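PDB 4OHN: ABC transporter substrate-binding protein from Streptococcus pneumoniae, which binds histidine and probably delivers it, or a related amino acid, to an ABC uptake transporter as its extracellular receptor. Local coordinates for residues 50-53 with 54-57; 222-225 with 226-229. All blocks are in the same frame, centred on the assembly; numbering follows the deposited sequence. Where two conformers were deposited one is given.

The two contacts lie on helices that pack against each other in one half of this family 3 solute-binding protein, their centres about 10 Å apart and about 22 and 20 Å from the centre of the chain. Contact 1 comes first along the chain, where helix 43-53 ends and loop 54-57 leads into strand 58-63; contact 2 follows much later, within helix 217-232. Val51 of contact 1 packs on Ala226 and Phe227 of contact 2, Tyr55 OH makes a probable hydrogen bond to Lys222 O at 2.6 Å, and Lys54 NZ packs on Ser229 CB. Early and late parts of the sequence thus build this lobe together, as is usual in two-lobed solute-binding proteins.

Contact 1 (50-53 with 54-57); sequences AVFE and KYGI
A Schellman motif ends helix 43-53 here, with Gly56 as its C-prime residue, and turns the chain toward strand 58-63. Its outer bond runs from Ile57 N to Phe52 O at 3.0 Å, and Gly56 N reaches Glu53 O at 3.2 Å, closing a type I turn from Glu53 to Gly56. The positive phi of Gly56, 70°, lets the backbone swing round at this point. Phe52 O also accepts Tyr55 N at 3.0 Å; the two donors come from opposite faces of the carbonyl plane, so one oxygen at the helix end is gripped twice. One residue earlier, Lys54 N binds Val51 O at 3.2 Å through a more bent N-H...O angle of 140°.

Ile57 is brought back against Phe52, CB to CB at 3.9 Å, while its CG2 branch, anti to the backbone N, comes beside Phe52 CD1. Val51 CG1 lies over the centre of one face of the Phe52 ring, and on the strand side Ile20 touches both Phe52 and Ile57. This joins the helix end to strand 19-24. Lys54 bends at chi2 (-70°), its CB and CG resting by the carbonyl oxygen of Val51, and runs on to a salt bridge between NZ and Asp233. Its CB also lies over one face of the Tyr55 ring, offset toward the rim. The hydroxyl of Tyr55 is taken up by Lys222 O of helix 217-232, while Trp11 meets the ring edge-to-face and ties helix 11-17 to the turn. On its way to that hydroxyl the tyrosine ring passes the last turn of the helix, with CD2 3.5 Å from Val51 O.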
# COMPACT_ATOMS: atom_id res chain seq x y z
N ALA A 50 11.67 5.11 12.34
CA ALA A 50 12.65 4.31 13.06
C ALA A 50 13.86 3.96 12.19
O ALA A 50 14.99 3.94 12.66
CB ALA A 50 12.01 3.04 13.60
N VAL A 51 13.63 3.69 10.91
CA VAL A 51 14.73 3.43 9.98
C VAL A 51 15.65 4.65 9.88
O VAL A 51 16.87 4.54 10.03
CB VAL A 51 14.20 3.04 8.58
CG1 VAL A 51 15.26 3.25 7.48
CG2 VAL A 51 13.69 1.59 8.60
N PHE A 52 15.06 5.81 9.63
CA PHE A 52 15.89 6.99 9.39
C PHE A 52 16.49 7.55 10.68
O PHE A 52 17.55 8.17 10.63
CB PHE A 52 15.15 7.97 8.49
CG PHE A 52 15.12 7.47 7.08
CD1 PHE A 52 16.31 7.39 6.35
CD2 PHE A 52 13.96 7.01 6.51
CE1 PHE A 52 16.31 6.87 5.05
CE2 PHE A 52 13.95 6.48 5.25
CZ PHE A 52 15.12 6.40 4.51
N GLU A 53 15.88 7.25 11.82
CA GLU A 53 16.47 7.55 13.12
C GLU A 53 17.85 6.92 13.28
O GLU A 53 18.72 7.50 13.94
CB GLU A 53 15.55 7.03 14.24
CG GLU A 53 15.91 7.44 15.66
CD GLU A 53 16.99 6.59 16.34
OE1 GLU A 53 17.29 5.43 15.96
OE2 GLU A 53 17.54 7.09 17.34
N LYS A 54 18.06 5.75 12.69
CA LYS A 54 19.35 5.07 12.80
C LYS A 54 20.47 5.91 12.18
O LYS A 54 21.64 5.69 12.50
CB LYS A 54 19.34 3.69 12.12
CG LYS A 54 18.38 2.62 12.69
CD LYS A 54 18.80 2.08 14.05
CE LYS A 54 17.83 1.01 14.55
NZ LYS A 54 18.27 0.38 15.82
N TYR A 55 20.12 6.84 11.29
CA TYR A 55 21.09 7.66 10.56
C TYR A 55 21.00 9.14 10.90
O TYR A 55 21.66 9.97 10.27
CB TYR A 55 20.89 7.47 9.03
CG TYR A 55 20.93 6.01 8.64
CD1 TYR A 55 22.12 5.31 8.68
CD2 TYR A 55 19.78 5.33 8.28
CE1 TYR A 55 22.17 3.96 8.36
CE2 TYR A 55 19.80 3.99 7.95
CZ TYR A 55 21.01 3.31 8.00
OH TYR A 55 21.11 1.97 7.69
N GLY A 56 20.17 9.47 11.88
CA GLY A 56 19.98 10.86 12.27
C GLY A 56 19.22 11.69 11.25
O GLY A 56 19.31 12.91 11.24
N ILE A 57 18.44 11.02 10.40
CA ILE A 57 17.69 11.65 9.32
C ILE A 57 16.22 11.80 9.71
O ILE A 57 15.61 10.85 10.21
CB ILE A 57 17.83 10.80 8.02
CG1 ILE A 57 19.26 10.93 7.49
CG2 ILE A 57 16.82 11.23 6.97
CD1 ILE A 57 19.61 9.96 6.36

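Contact 2 (222-225 with 226-229); sequences KINE and AFSS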
# COMPACT_ATOMS: atom_id res chain seq x y z
N LYS A 222 20.90 1.02 2.92
CA LYS A 222 20.72 1.60 4.26
C LYS A 222 19.35 1.29 4.85
O LYS A 222 19.23 1.08 6.07
CB LYS A 222 20.99 3.11 4.24
CG LYS A 222 22.42 3.45 3.89
CD LYS A 222 23.43 2.74 4.81
CE LYS A 222 24.84 3.25 4.61
NZ LYS A 222 25.82 2.35 5.29
N ILE A 223 18.31 1.24 4.03
CA ILE A 223 17.00 0.84 4.52
C ILE A 223 17.08 -0.62 4.95
O ILE A 223 16.64 -0.99 6.04
CB ILE A 223 15.92 1.05 3.44
CG1 ILE A 223 15.75 2.54 3.16
CG2 ILE A 223 14.62 0.38 3.86
CD1 ILE A 223 14.96 2.82 1.89
N ASN A 224 17.66 -1.48 4.12
CA ASN A 224 17.74 -2.91 4.46
C ASN A 224 18.56 -3.15 5.73
O ASN A 224 18.18 -3.99 6.57
CB ASN A 224 18.34 -3.69 3.30
CG ASN A 224 17.41 -3.78 2.10
OD1 ASN A 224 16.18 -3.66 2.23
ND2 ASN A 224 17.98 -3.98 0.91
N GLU A 225 19.68 -2.47 5.88
CA GLU A 225 20.49 -2.63 7.09
C GLU A 225 19.73 -2.19 8.31
O GLU A 225 19.84 -2.83 9.38
CB GLU A 225 21.78 -1.81 6.97
CG GLU A 225 22.75 -2.36 5.93
CD GLU A 225 23.86 -1.43 5.59
OE1 GLU A 225 24.03 -0.36 6.21
OE2 GLU A 225 24.63 -1.79 4.65
N ALA A 226 18.96 -1.11 8.21
CA ALA A 226 18.15 -0.67 9.34
C ALA A 226 17.07 -1.71 9.67
O ALA A 226 16.79 -1.96 10.86
CB ALA A 226 17.53 0.66 9.05
N PHE A 227 16.45 -2.31 8.66
CA PHE A 227 15.50 -3.38 8.95
C PHE A 227 16.18 -4.46 9.83
O PHE A 227 15.58 -4.95 10.79
CB PHE A 227 14.92 -4.05 7.69
CG PHE A 227 13.94 -3.22 6.89
CD1 PHE A 227 13.33 -2.08 7.39
CD2 PHE A 227 13.62 -3.61 5.61
CE1 PHE A 227 12.42 -1.37 6.63
CE2 PHE A 227 12.70 -2.90 4.85
CZ PHE A 227 12.10 -1.77 5.37
N SER A 228 17.42 -4.84 9.51
CA SER A 228 18.09 -5.88 10.30
C SER A 228 18.19 -5.52 11.77
O SER A 228 17.99 -6.38 12.64
CB SER A 228 19.49 -6.17 9.74
OG SER A 228 19.41 -6.68 8.43
N SER A 229 18.46 -4.26 12.08
CA SER A 229 18.52 -3.81 13.47
C SER A 229 17.13 -3.84 14.09
O SER A 229 16.98 -4.29 15.21
CB SER A 229 19.06 -2.35 13.57
OG SER A 229 20.47 -2.28 13.61
O HOH W 1 17.99 -6.53 5.61
O HOH W 2 21.72 -3.25 11.64
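Ala226 opens the second half of this part of helix 217-232 by donating its N-H to Lys222 O at 3.1 Å, and its methyl sits near the carbonyl oxygens of Lys222 and Ile223. Phe227 follows, its N bonded to Ile223 O at 2.9 Å. With CG anti to its own carbonyl carbon (chi1 -71°), the ring runs back beside Ile223, the two side chains pointing the same way. Ile223 CG2 lies over the ring face, 4.0 Å from the centroid of Phe227 in a CH-pi contact, and comes closest at CZ. The carbonyl oxygen of Ile223 lies above that same face, offset toward the rim. Leu47 of helix 43-53 meets this ring as well.

Ser228 N then bonds to Asn224 O at 3.2 Å, and a water bridges that same oxygen to Ser228 OG. In the side chain of that asparagine, Asn224 OD1 accepts a hydrogen bond from Asn99 N. At Ser229 the N-H bond to Glu225 O is weak at 3.4 Å, but a second water donates to Glu225 O and meets Ser229 OG. Successive i to i+4 bonds make this a regular alpha-helix, and with Ile223, Ala226 and Phe227 buried while Glu225 and Ser228 are exposed, it is an amphipathic one.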